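PDB 6AOK: Ceg4 from Legionella pneumophila subsp. pneumophila, which acts as a HAD-like phosphotyrosine phosphatase effector that attenuates activation of eukaryotic MAPK pathways, its magnesium-binding HAD-like phosphatase domain being the part described here. Local coordinates for residues Glu62-Tyr74 with Glu117-Ser129. Numbering follows the deposited sequence.
Sequences EAQALFEAKYGKY and EYIKAVFKYQGFS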
# COMPACT_ATOMS: atom_id res chain seq x y z
N GLU A 62 7.01 -18.88 6.95
CA GLU A 62 6.36 -19.84 6.06
C GLU A 62 5.80 -19.15 4.82
O GLU A 62 5.88 -19.70 3.72
CB GLU A 62 5.20 -20.55 6.75
CG GLU A 62 5.43 -21.15 8.11
CD GLU A 62 4.15 -21.89 8.58
OE1 GLU A 62 3.97 -22.99 8.07
OE2 GLU A 62 3.37 -21.39 9.44
N ALA A 63 5.17 -17.97 5.00
CA ALA A 63 4.67 -17.24 3.83
C ALA A 63 5.81 -16.89 2.89
O ALA A 63 5.68 -16.99 1.66
CB ALA A 63 3.93 -15.97 4.27
N GLN A 64 6.94 -16.48 3.46
CA GLN A 64 8.11 -16.20 2.63
C GLN A 64 8.52 -17.43 1.82
O GLN A 64 8.83 -17.33 0.62
CB GLN A 64 9.24 -15.72 3.55
CG GLN A 64 10.55 -15.50 2.83
CD GLN A 64 10.60 -14.19 2.04
OE1 GLN A 64 9.71 -13.29 2.20
NE2 GLN A 64 11.62 -14.08 1.17
N ALA A 65 8.54 -18.60 2.46
CA ALA A 65 8.91 -19.83 1.77
C ALA A 65 7.97 -20.13 0.61
O ALA A 65 8.40 -20.58 -0.46
CB ALA A 65 8.91 -21.00 2.75
N LEU A 66 6.67 -19.89 0.82
CA LEU A 66 5.68 -20.10 -0.24
C LEU A 66 5.84 -19.09 -1.39
O LEU A 66 5.69 -19.45 -2.57
CB LEU A 66 4.28 -20.02 0.36
CG LEU A 66 3.98 -21.24 1.26
CD1 LEU A 66 2.74 -20.99 2.16
CD2 LEU A 66 3.71 -22.48 0.42
N PHE A 67 6.13 -17.82 -1.07
CA PHE A 67 6.42 -16.86 -2.13
C PHE A 67 7.65 -17.29 -2.91
O PHE A 67 7.67 -17.25 -4.15
CB PHE A 67 6.64 -15.47 -1.56
CG PHE A 67 5.38 -14.67 -1.40
CD1 PHE A 67 4.62 -14.75 -0.24
CD2 PHE A 67 4.99 -13.82 -2.40
CE1 PHE A 67 3.47 -14.01 -0.09
CE2 PHE A 67 3.83 -13.07 -2.27
CZ PHE A 67 3.07 -13.17 -1.12
N GLU A 68 8.71 -17.69 -2.20
CA GLU A 68 9.91 -18.12 -2.91
C GLU A 68 9.66 -19.41 -3.72
O GLU A 68 10.29 -19.62 -4.76
CB GLU A 68 11.08 -18.32 -1.93
CG GLU A 68 11.59 -17.01 -1.32
CD GLU A 68 12.72 -17.21 -0.32
OE1 GLU A 68 13.05 -18.37 -0.04
OE2 GLU A 68 13.27 -16.20 0.17
N ALA A 69 8.83 -20.30 -3.23
CA ALA A 69 8.52 -21.52 -4.00
C ALA A 69 7.80 -21.17 -5.30
O ALA A 69 8.04 -21.79 -6.35
CB ALA A 69 7.65 -22.48 -3.19
N LYS A 70 6.94 -20.16 -5.25
CA LYS A 70 6.16 -19.76 -6.41
C LYS A 70 6.99 -18.95 -7.39
O LYS A 70 6.96 -19.22 -8.60
CB LYS A 70 4.93 -18.97 -5.95
CG LYS A 70 4.02 -18.63 -7.13
CD LYS A 70 2.74 -18.08 -6.67
CE LYS A 70 1.82 -17.63 -7.83
NZ LYS A 70 1.50 -18.72 -8.82
N TYR A 71 7.76 -17.97 -6.90
CA TYR A 71 8.40 -16.98 -7.76
C TYR A 71 9.92 -17.08 -7.78
O TYR A 71 10.56 -16.33 -8.53
CB TYR A 71 8.02 -15.56 -7.31
CG TYR A 71 6.54 -15.22 -7.41
CD1 TYR A 71 5.77 -15.01 -6.27
CD2 TYR A 71 5.93 -15.09 -8.65
CE1 TYR A 71 4.48 -14.72 -6.36
CE2 TYR A 71 4.59 -14.79 -8.74
CZ TYR A 71 3.87 -14.60 -7.60
OH TYR A 71 2.53 -14.29 -7.66
N GLY A 72 10.52 -17.98 -6.98
CA GLY A 72 11.94 -17.96 -6.82
C GLY A 72 12.34 -16.81 -5.93
O GLY A 72 11.49 -16.07 -5.41
N LYS A 73 13.66 -16.65 -5.77
CA LYS A 73 14.20 -15.61 -4.90
C LYS A 73 14.02 -14.26 -5.55
O LYS A 73 14.19 -14.11 -6.76
CB LYS A 73 15.69 -15.84 -4.63
CG LYS A 73 16.02 -16.56 -3.32
CD LYS A 73 15.69 -18.03 -3.42
CE LYS A 73 15.23 -18.62 -2.10
NZ LYS A 73 14.94 -20.11 -2.15
N TYR A 74 13.67 -13.27 -4.75
CA TYR A 74 13.54 -11.92 -5.29
C TYR A 74 14.89 -11.22 -5.31
O TYR A 74 15.10 -10.17 -4.70
CB TYR A 74 12.54 -11.11 -4.49
CG TYR A 74 12.07 -9.90 -5.24
CD1 TYR A 74 11.10 -10.01 -6.23
CD2 TYR A 74 12.55 -8.63 -4.93
CE1 TYR A 74 10.67 -8.92 -6.91
CE2 TYR A 74 12.09 -7.54 -5.59
CZ TYR A 74 11.15 -7.68 -6.58
OH TYR A 74 10.69 -6.57 -7.26
N GLU A 117 -1.39 -8.97 7.39
CA GLU A 117 -0.36 -10.03 7.35
C GLU A 117 0.06 -10.30 5.92
O GLU A 117 1.25 -10.55 5.64
CB GLU A 117 -0.82 -11.34 8.01
CG GLU A 117 -1.27 -11.18 9.41
CD GLU A 117 -2.80 -11.08 9.50
OE1 GLU A 117 -3.45 -10.24 8.81
OE2 GLU A 117 -3.36 -11.85 10.28
N TYR A 118 -0.88 -10.21 5.00
CA TYR A 118 -0.59 -10.53 3.61
C TYR A 118 0.24 -9.43 2.97
O TYR A 118 1.23 -9.70 2.26
CB TYR A 118 -1.90 -10.68 2.83
CG TYR A 118 -1.61 -10.95 1.38
CD1 TYR A 118 -1.88 -10.00 0.39
CD2 TYR A 118 -1.04 -12.18 1.01
CE1 TYR A 118 -1.58 -10.29 -0.99
CE2 TYR A 118 -0.76 -12.47 -0.34
CZ TYR A 118 -1.02 -11.52 -1.32
OH TYR A 118 -0.82 -11.81 -2.65
N ILE A 119 -0.17 -8.18 3.20
CA ILE A 119 0.54 -7.04 2.65
C ILE A 119 1.99 -7.03 3.14
O ILE A 119 2.91 -6.88 2.35
CB ILE A 119 -0.21 -5.73 3.01
CG1 ILE A 119 -1.56 -5.68 2.26
CG2 ILE A 119 0.67 -4.54 2.73
CD1 ILE A 119 -2.52 -4.60 2.84
N LYS A 120 2.20 -7.27 4.45
CA LYS A 120 3.56 -7.28 4.98
C LYS A 120 4.38 -8.42 4.38
O LYS A 120 5.60 -8.28 4.18
CB LYS A 120 3.52 -7.40 6.49
CG LYS A 120 2.99 -6.15 7.18
CD LYS A 120 3.18 -6.44 8.67
CE LYS A 120 2.39 -5.57 9.48
NZ LYS A 120 2.58 -6.04 10.92
N ALA A 121 3.75 -9.57 4.12
CA ALA A 121 4.50 -10.66 3.48
C ALA A 121 4.90 -10.29 2.06
O ALA A 121 5.99 -10.68 1.61
CB ALA A 121 3.69 -11.96 3.45
N VAL A 122 4.05 -9.57 1.31
CA VAL A 122 4.43 -9.16 -0.04
C VAL A 122 5.62 -8.20 -0.00
O VAL A 122 6.58 -8.34 -0.78
CB VAL A 122 3.24 -8.51 -0.79
CG1 VAL A 122 3.77 -7.89 -2.14
CG2 VAL A 122 2.15 -9.60 -1.06
N PHE A 123 5.53 -7.15 0.83
CA PHE A 123 6.65 -6.22 0.97
C PHE A 123 7.91 -6.95 1.40
O PHE A 123 8.99 -6.70 0.87
CB PHE A 123 6.31 -5.13 2.02
CG PHE A 123 5.54 -3.95 1.44
CD1 PHE A 123 4.14 -3.98 1.36
CD2 PHE A 123 6.23 -2.83 1.02
CE1 PHE A 123 3.44 -2.93 0.85
CE2 PHE A 123 5.53 -1.73 0.45
CZ PHE A 123 4.14 -1.77 0.38
N LYS A 124 7.79 -7.86 2.35
CA LYS A 124 8.96 -8.61 2.83
C LYS A 124 9.55 -9.44 1.71
O LYS A 124 10.78 -9.50 1.55
CB LYS A 124 8.54 -9.53 3.99
CG LYS A 124 9.63 -10.45 4.63
CD LYS A 124 10.79 -9.64 5.14
CE LYS A 124 10.35 -8.48 6.05
NZ LYS A 124 11.53 -7.57 6.32
N TYR A 125 8.71 -10.14 0.96
CA TYR A 125 9.23 -10.95 -0.13
C TYR A 125 9.99 -10.06 -1.11
O TYR A 125 11.02 -10.48 -1.70
CB TYR A 125 8.08 -11.66 -0.85
CG TYR A 125 8.57 -12.31 -2.12
CD1 TYR A 125 9.50 -13.37 -2.07
CD2 TYR A 125 8.14 -11.87 -3.35
CE1 TYR A 125 9.99 -13.94 -3.23
CE2 TYR A 125 8.62 -12.45 -4.51
CZ TYR A 125 9.55 -13.46 -4.44
OH TYR A 125 10.08 -14.03 -5.61
N GLN A 126 9.49 -8.83 -1.31
CA GLN A 126 10.08 -7.96 -2.33
C GLN A 126 11.18 -7.06 -1.79
O GLN A 126 11.56 -6.10 -2.46
CB GLN A 126 8.98 -7.18 -3.07
CG GLN A 126 8.05 -8.17 -3.88
CD GLN A 126 7.17 -7.45 -4.86
OE1 GLN A 126 5.97 -7.24 -4.61
NE2 GLN A 126 7.74 -7.03 -5.98
N GLY A 127 11.77 -7.41 -0.68
CA GLY A 127 13.06 -6.86 -0.32
C GLY A 127 12.97 -5.75 0.68
O GLY A 127 13.96 -5.06 0.90
N PHE A 128 11.80 -5.51 1.25
CA PHE A 128 11.66 -4.47 2.25
C PHE A 128 12.09 -4.94 3.64
O PHE A 128 11.81 -6.05 4.05
CB PHE A 128 10.21 -3.98 2.25
CG PHE A 128 9.92 -3.10 1.08
CD1 PHE A 128 9.62 -3.65 -0.14
CD2 PHE A 128 10.08 -1.72 1.18
CE1 PHE A 128 9.34 -2.84 -1.25
CE2 PHE A 128 9.83 -0.90 0.08
CZ PHE A 128 9.45 -1.45 -1.12
N SER A 129 12.77 -4.05 4.38
CA SER A 129 13.23 -4.38 5.72
C SER A 129 12.08 -4.23 6.72
O SER A 129 11.08 -3.58 6.44
CB SER A 129 14.38 -3.48 6.13
OG SER A 129 13.84 -2.17 6.32
O HOH W 1 7.38 -12.81 2.84
O HOH W 2 12.74 -12.24 -0.40
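Tyr125 pushes its ring between Phe67 and Tyr74, and this aromatic cluster is the tight part of the contact. Phe67 CB lies over one ring face, 3.9 Å from the ring centroid, and Tyr74 CB over the opposite face; Tyr74 also turns its ring edge toward that face, planes at 61°. With CG anti to the backbone N (chi1 170°), the Tyr125 ring extends to the end of helix 62-71, where OH donates a very short bond of 2.5 Å to Gly72 O, which lies in the ring plane. Phe67 in turn is a knob among Tyr118, Ala121, Val122 and Tyr125. Tyr74 lays a face on Gln126 CA; Gln126 NE2 gives Tyr74 OH a weak hydrogen bond (3.2 Å), while Gln126 OE1 accepts one from Met89 N. The Gln64 side is partly exposed and bridged by two waters, OE1 to Ala121 O and NE2 to Tyr125 O, yet OE1 still sits 3.3 Å from Tyr125 CA. The helix segments cross at -56°, 9.7 Å apart. Ile119, Lys120 and Phe123 pack on strand 136-139 of the parallel sheet, the Tyr118 side chain comes within about 4 Å of that of Asp20, a magnesium ligand, and helix 91-100 backs Tyr74 and Gln126 through Val94.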